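Local coordinates for carbonic anhydrase (Trichomonas vaginalis, PDB 6Y04), which catalyses the reversible hydration of carbon dioxide to hydrogencarbonate and a proton, as a zinc-dependent enzyme of the beta class, at the interface of chains A and B. Coordinates in Å, arbitrary orientation; residue numbers count along the deposited sequence, not the author numbering. Chains: chain A/B, Carbonic anhydrase.

Contact 1: the interface of chains A and B. Residues chain A 90, 92, 164, 182; chain B 2-4, 7.
A:Phe92 and A:Tyr182 receive the start of helix 3-17 of chain B in an arm-exchange interface between two copies of the protein, in which the N-terminal helix of one subunit lies on the partner. Beta-class carbonic anhydrases are typically built from such dimers, and by the two-fold symmetry each subunit gives and takes one helix. The apolar half centres on the ring of A:Phe92, which is sandwiched: B:Ile7 CD1 sits over one face, 3.8 Å from the ring centroid, while the imidazole of A:His164 backs the opposite face. B:Leu4 adds its methyl CD1 at the ring edge, 4.0 Å from A:Phe92 CE2.

The polar half gathers at the phenol of the C-terminal A:Tyr182. Its OH donates to the carboxylate oxygen OE1 of A:Glu90 at 2.6 Å, arriving on the syn side, while A:His164 NE2 reaches the same oxygen at 3.0 Å from the anti side, each about 20° out of the carboxylate plane. Thus doubly gripped, the carboxylate holds the phenol toward the helix start, where the backbone N atoms of B:Gln3 and B:Leu4 make weak bonds to A:Tyr182 OH. A water bridges the chains, 2.6 Å from B:Gln3 N and 2.8 Å from A:Glu90 OE2, and also contacts A:Tyr182 OH. The carboxylate may also complement the positive end of the helix dipole. With CG anti to the carbonyl carbon (chi1 -70°), B:Gln3 lays CG 3.4 Å from A:Glu90 OE2.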
loop_
_atom_site.group_PDB
_atom_site.type_symbol
_atom_site.label_atom_id
_atom_site.label_comp_id
_atom_site.label_asym_id
_atom_site.label_seq_id
_atom_site.Cartn_x
_atom_site.Cartn_y
_atom_site.Cartn_z
ATOM N N GLU A 90 16.632 -4.935 -1.777
ATOM C CA GLU A 90 16.376 -5.175 -0.363
ATOM C C GLU A 90 14.911 -4.889 -0.048
ATOM O O GLU A 90 14.338 -3.926 -0.558
ATOM C CB GLU A 90 17.281 -4.297 0.507
ATOM C CG GLU A 90 18.755 -4.682 0.450
ATOM C CD GLU A 90 19.662 -3.973 1.441
ATOM O OE1 GLU A 90 19.322 -3.955 2.641
ATOM O OE2 GLU A 90 20.705 -3.427 1.016
ATOM N N PHE A 92 12.267 -4.238 3.170
ATOM C CA PHE A 92 12.005 -3.999 4.579
ATOM C C PHE A 92 10.510 -4.125 4.844
ATOM O O PHE A 92 9.708 -3.392 4.259
ATOM C CB PHE A 92 12.466 -2.594 4.967
ATOM C CG PHE A 92 13.947 -2.368 4.824
ATOM C CD1 PHE A 92 14.512 -2.144 3.575
ATOM C CD2 PHE A 92 14.777 -2.388 5.935
ATOM C CE1 PHE A 92 15.880 -1.947 3.436
ATOM C CE2 PHE A 92 16.144 -2.189 5.797
ATOM C CZ PHE A 92 16.692 -1.966 4.552
ATOM N N HIS A 164 14.211 -7.796 5.611
ATOM C CA HIS A 164 14.343 -7.309 6.975
ATOM C C HIS A 164 12.968 -7.096 7.602
ATOM O O HIS A 164 11.977 -6.897 6.908
ATOM C CB HIS A 164 15.152 -6.004 7.025
ATOM C CG HIS A 164 16.334 -5.984 6.121
ATOM N ND1 HIS A 164 17.538 -6.529 6.481
ATOM C CD2 HIS A 164 16.498 -5.486 4.877
ATOM C CE1 HIS A 164 18.400 -6.372 5.495
ATOM N NE2 HIS A 164 17.784 -5.738 4.496
ATOM N N TYR A 182 20.416 -9.989 6.163
ATOM C CA TYR A 182 21.588 -9.982 5.295
ATOM C C TYR A 182 22.179 -11.381 5.105
ATOM O O TYR A 182 22.469 -11.967 6.147
ATOM C CB TYR A 182 22.630 -8.964 5.760
ATOM C CG TYR A 182 22.229 -7.552 5.428
ATOM C CD1 TYR A 182 21.876 -7.199 4.137
ATOM C CD2 TYR A 182 22.161 -6.582 6.416
ATOM C CE1 TYR A 182 21.466 -5.909 3.834
ATOM C CE2 TYR A 182 21.761 -5.288 6.130
ATOM C CZ TYR A 182 21.405 -4.949 4.835
ATOM O OH TYR A 182 20.998 -3.676 4.557
ATOM N N SER B 2 25.472 -0.325 5.816
ATOM C CA SER B 2 24.378 -1.019 5.151
ATOM C C SER B 2 23.108 -0.167 5.191
ATOM O O SER B 2 23.022 0.809 5.945
ATOM C CB SER B 2 24.147 -2.370 5.778
ATOM O OG SER B 2 23.305 -2.258 6.910
ATOM N N GLN B 3 22.109 -0.569 4.390
ATOM C CA GLN B 3 20.862 0.175 4.279
ATOM C C GLN B 3 20.120 0.145 5.612
ATOM O O GLN B 3 19.487 1.126 5.994
ATOM C CB GLN B 3 19.998 -0.362 3.138
ATOM C CG GLN B 3 20.556 -0.069 1.752
ATOM C CD GLN B 3 20.636 1.407 1.455
ATOM O OE1 GLN B 3 19.703 2.169 1.725
ATOM N NE2 GLN B 3 21.769 1.828 0.908
ATOM N N LEU B 4 20.217 -0.989 6.314
ATOM C CA LEU B 4 19.607 -1.143 7.622
ATOM C C LEU B 4 20.268 -0.179 8.605
ATOM O O LEU B 4 19.576 0.492 9.376
ATOM C CB LEU B 4 19.731 -2.602 8.077
ATOM C CG LEU B 4 19.120 -2.922 9.443
ATOM C CD1 LEU B 4 17.630 -2.650 9.451
ATOM C CD2 LEU B 4 19.389 -4.363 9.846
ATOM N N ILE B 7 19.098 3.338 8.048
ATOM C CA ILE B 7 17.755 3.513 8.584
ATOM C C ILE B 7 17.821 3.677 10.104
ATOM O O ILE B 7 17.212 4.602 10.639
ATOM C CB ILE B 7 16.809 2.380 8.119
ATOM C CG1 ILE B 7 16.270 2.647 6.710
ATOM C CG2 ILE B 7 15.673 2.156 9.109
ATOM C CD1 ILE B 7 15.883 1.401 5.933
HETATM O O HOH W 1 22.780 -2.321 2.575
#

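Contact 2: the interface of chains A and B. Residues chain A 84, 155-158; chain B 113, 116, 118.
The phenol oxygen OH of A:Tyr84 is held from its own chain and covered by the other: it donates to the backbone carbonyl O of A:Leu156 at 2.5 Å and touches B:Ile118 CG1 at 3.3 Å. It belongs to a mainly apolar side-chain patch of the two-fold interface between the subunits. The donor lies 29° out of the carbonyl plane. This bond holds the phenol end beside the loop of chain A and suggests how a bond within one chain can present a surface to a partner.

B:Met113 uses that surface and probably limits the ring's rotation. Its CG methylene lies over one face of the ring, 3.6 Å from the centroid, in a CH-pi contact, the side chains crossing at about a right angle. With CG anti to the carbonyl carbon (chi1 -58°), the methylene meets the ring; the extended chi2 carries SD on toward the rim, 4.1 Å from A:Tyr84 CE2. B:Ser116 comes in at the ring edge, its CB 3.8 Å from both A:Tyr84 CE1 and A:Pro158 CG. B:Ile118 packs at the phenol end of the ring: CD1 reaches A:Pro155 O at 3.3 Å, and CG2 lies near the same carbonyl.

Within the fold, A:Tyr84 stands near the end of helix 74-85 and braces the loop of A:Pro155 to A:Pro158, which follows helix 140-152. On the other chain, the end of helix 106-115 and the turn bearing B:Ser116 and B:Ile118 cap this pair of elements.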
loop_
_atom_site.group_PDB
_atom_site.type_symbol
_atom_site.label_atom_id
_atom_site.label_comp_id
_atom_site.label_asym_id
_atom_site.label_seq_id
_atom_site.Cartn_x
_atom_site.Cartn_y
_atom_site.Cartn_z
ATOM N N TYR A 84 12.198 -7.022 -10.031
ATOM C CA TYR A 84 12.498 -7.475 -11.380
ATOM C C TYR A 84 12.426 -6.323 -12.373
ATOM O O TYR A 84 13.258 -6.237 -13.271
ATOM C CB TYR A 84 11.572 -8.626 -11.761
ATOM C CG TYR A 84 11.823 -9.872 -10.956
ATOM C CD1 TYR A 84 13.067 -10.481 -10.961
ATOM C CD2 TYR A 84 10.815 -10.449 -10.199
ATOM C CE1 TYR A 84 13.305 -11.635 -10.231
ATOM C CE2 TYR A 84 11.032 -11.598 -9.461
ATOM C CZ TYR A 84 12.280 -12.194 -9.481
ATOM O OH TYR A 84 12.500 -13.319 -8.746
ATOM N N PRO A 155 8.672 -18.731 -3.755
ATOM C CA PRO A 155 9.541 -19.279 -4.797
ATOM C C PRO A 155 9.851 -18.301 -5.928
ATOM O O PRO A 155 10.750 -18.536 -6.731
ATOM C CB PRO A 155 8.745 -20.482 -5.333
ATOM C CG PRO A 155 7.299 -20.151 -5.034
ATOM C CD PRO A 155 7.335 -19.349 -3.750
ATOM N N LEU A 156 9.103 -17.195 -5.982
ATOM C CA LEU A 156 9.290 -16.218 -7.041
ATOM C C LEU A 156 10.303 -15.158 -6.608
ATOM O O LEU A 156 10.663 -14.295 -7.404
ATOM C CB LEU A 156 7.944 -15.578 -7.391
ATOM C CG LEU A 156 6.868 -16.490 -7.983
ATOM C CD1 LEU A 156 5.800 -15.666 -8.678
ATOM C CD2 LEU A 156 7.458 -17.508 -8.947
ATOM N N ILE A 157 10.760 -15.224 -5.351
ATOM C CA ILE A 157 11.626 -14.190 -4.808
ATOM C C ILE A 157 13.038 -14.743 -4.619
ATOM O O ILE A 157 13.238 -15.723 -3.902
ATOM C CB ILE A 157 11.017 -13.556 -3.538
ATOM C CG1 ILE A 157 9.861 -12.631 -3.920
ATOM C CG2 ILE A 157 12.069 -12.813 -2.726
ATOM C CD1 ILE A 157 9.094 -12.089 -2.758
ATOM N N PRO A 158 14.060 -14.117 -5.255
ATOM C CA PRO A 158 15.424 -14.651 -5.262
ATOM C C PRO A 158 15.989 -14.740 -3.847
ATOM O O PRO A 158 15.599 -13.965 -2.980
ATOM C CB PRO A 158 16.233 -13.616 -6.059
ATOM C CG PRO A 158 15.206 -12.844 -6.845
ATOM C CD PRO A 158 13.953 -12.851 -5.995
ATOM N N MET B 113 12.990 -13.163 -13.929
ATOM C CA MET B 113 12.994 -14.181 -12.892
ATOM C C MET B 113 13.944 -15.312 -13.275
ATOM O O MET B 113 14.661 -15.820 -12.413
ATOM C CB MET B 113 11.588 -14.738 -12.653
ATOM C CG MET B 113 10.588 -13.675 -12.257
ATOM S SD MET B 113 8.976 -14.313 -11.745
ATOM C CE MET B 113 8.301 -14.845 -13.313
ATOM N N SER B 116 17.253 -14.538 -12.443
ATOM C CA SER B 116 17.502 -14.491 -11.008
ATOM C C SER B 116 17.503 -15.896 -10.407
ATOM O O SER B 116 17.544 -16.056 -9.188
ATOM C CB SER B 116 16.524 -13.573 -10.309
ATOM O OG SER B 116 16.513 -12.279 -10.899
ATOM N N ILE B 118 15.189 -18.280 -10.688
ATOM C CA ILE B 118 13.884 -18.804 -10.330
ATOM C C ILE B 118 13.619 -20.003 -11.235
ATOM O O ILE B 118 13.881 -19.945 -12.435
ATOM C CB ILE B 118 12.798 -17.713 -10.467
ATOM C CG1 ILE B 118 13.068 -16.484 -9.587
ATOM C CG2 ILE B 118 11.406 -18.278 -10.239
ATOM C CD1 ILE B 118 13.170 -16.759 -8.096
#

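Contact 3: the interface of chains A and B. Residues chain A 78, 81-82, 86; chain B 38, 63, 101, 109.
B:Met38 and B:Ala63 meet one side of helix 74-85 of chain A, a largely apolar helix-to-loop interface that joins the two subunits close to a metal site. B:Met38 directly follows B:Cys37, a ligand of the zinc ion, so this patch lies beside the catalytic centre and may link subunit packing to it, as is usual in beta-class enzymes, whose active sites lie near the dimer interface.

A nearly straight hydrogen bond crosses here: the backbone N of B:Ala63 donates to the hydroxyl OG of A:Ser78 at 2.9 Å, with 169° at the hydrogen. One turn on, within chain A, A:Ser82 OG donates to the A:Ser78 carbonyl O, also at 2.9 Å, which turns its hydroxyl along the helix surface.

Against this surface B:Met38 extends like a finger. CG sits between the backbone N and the carbonyl carbon (chi1 71°), and the straight chain beyond it (chi2 -179°) carries sulfur and methyl past the two serines. SD lies 3.8 Å from A:Ser78 CB, and CE sits 3.4 Å from A:Ser82 OG. A:Val81 lines the path, its CG1 3.7 Å from the methyl CE of B:Met38. At the far end A:Leu86 and B:Met38 meet tip to tip, with A:Leu86 CD1 3.6 Å from B:Met38 CE.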
loop_
_atom_site.group_PDB
_atom_site.type_symbol
_atom_site.label_atom_id
_atom_site.label_comp_id
_atom_site.label_asym_id
_atom_site.label_seq_id
_atom_site.Cartn_x
_atom_site.Cartn_y
_atom_site.Cartn_z
ATOM N N SER A 78 3.655 -6.487 -5.933
ATOM C CA SER A 78 4.365 -5.227 -5.769
ATOM C C SER A 78 5.856 -5.470 -5.552
ATOM O O SER A 78 6.683 -4.742 -6.091
ATOM C CB SER A 78 3.775 -4.418 -4.642
ATOM O OG SER A 78 2.437 -4.042 -4.941
ATOM N N VAL A 81 7.474 -6.726 -8.904
ATOM C CA VAL A 81 7.673 -5.591 -9.787
ATOM C C VAL A 81 8.864 -4.773 -9.289
ATOM O O VAL A 81 9.708 -4.360 -10.082
ATOM C CB VAL A 81 6.396 -4.736 -9.907
ATOM C CG1 VAL A 81 6.635 -3.480 -10.729
ATOM C CG2 VAL A 81 5.244 -5.541 -10.499
ATOM N N SER A 82 8.928 -4.552 -7.971
ATOM C CA SER A 82 10.012 -3.773 -7.394
ATOM C C SER A 82 11.359 -4.393 -7.763
ATOM O O SER A 82 12.271 -3.684 -8.194
ATOM C CB SER A 82 9.862 -3.642 -5.898
ATOM O OG SER A 82 8.749 -2.822 -5.577
ATOM N N LEU A 86 12.140 -2.889 -11.341
ATOM C CA LEU A 86 12.572 -1.586 -10.850
ATOM C C LEU A 86 13.902 -1.634 -10.092
ATOM O O LEU A 86 14.341 -0.607 -9.573
ATOM C CB LEU A 86 11.460 -0.980 -9.993
ATOM C CG LEU A 86 10.213 -0.532 -10.759
ATOM C CD1 LEU A 86 9.093 -0.192 -9.787
ATOM C CD2 LEU A 86 10.512 0.655 -11.668
ATOM N N MET B 38 2.698 2.324 -5.646
ATOM C CA MET B 38 3.898 2.219 -4.836
ATOM C C MET B 38 5.013 3.109 -5.393
ATOM O O MET B 38 6.078 3.183 -4.792
ATOM C CB MET B 38 4.402 0.768 -4.798
ATOM C CG MET B 38 4.990 0.302 -6.114
ATOM S SD MET B 38 5.567 -1.414 -6.097
ATOM C CE MET B 38 6.424 -1.490 -7.668
ATOM N N ALA B 63 1.601 -1.763 -6.560
ATOM C CA ALA B 63 1.991 -1.526 -7.940
ATOM C C ALA B 63 0.743 -1.456 -8.819
ATOM O O ALA B 63 0.068 -2.465 -9.022
ATOM C CB ALA B 63 2.917 -2.631 -8.388
ATOM N N MET B 101 3.352 -0.166 -14.903
ATOM C CA MET B 101 2.565 -1.392 -14.897
ATOM C C MET B 101 1.937 -1.563 -16.278
ATOM O O MET B 101 1.543 -2.665 -16.656
ATOM C CB MET B 101 1.455 -1.320 -13.845
ATOM C CG MET B 101 1.941 -1.646 -12.450
ATOM S SD MET B 101 2.347 -3.401 -12.316
ATOM C CE MET B 101 0.731 -4.093 -11.960
ATOM N N LEU B 109 8.698 -9.998 -16.871
ATOM C CA LEU B 109 8.950 -10.401 -15.496
ATOM C C LEU B 109 9.491 -11.830 -15.464
ATOM O O LEU B 109 10.397 -12.135 -14.692
ATOM C CB LEU B 109 7.664 -10.276 -14.677
ATOM C CG LEU B 109 7.248 -8.856 -14.308
ATOM C CD1 LEU B 109 5.818 -8.840 -13.794
ATOM C CD2 LEU B 109 8.182 -8.268 -13.266
#

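Contacts 2 and 3 are neighbours, with the centres of their C-alpha atoms about 13 Å apart, and they share elements on both sides: helix 74-85 of chain A and helix 106-115 of chain B. Contact 1 lies about 19 Å from each, where strand 90-96, which follows that helix in sequence, receives the exchanged N-terminal helix. Strand 90-96 ends at A:His96 and contact 3 adjoins B:Cys37, ligands in the zinc sites of different subunits. Repeated by symmetry, the attachment combines one continuous stretch (contacts 2 and 3) with the more distant helix exchange of contact 1.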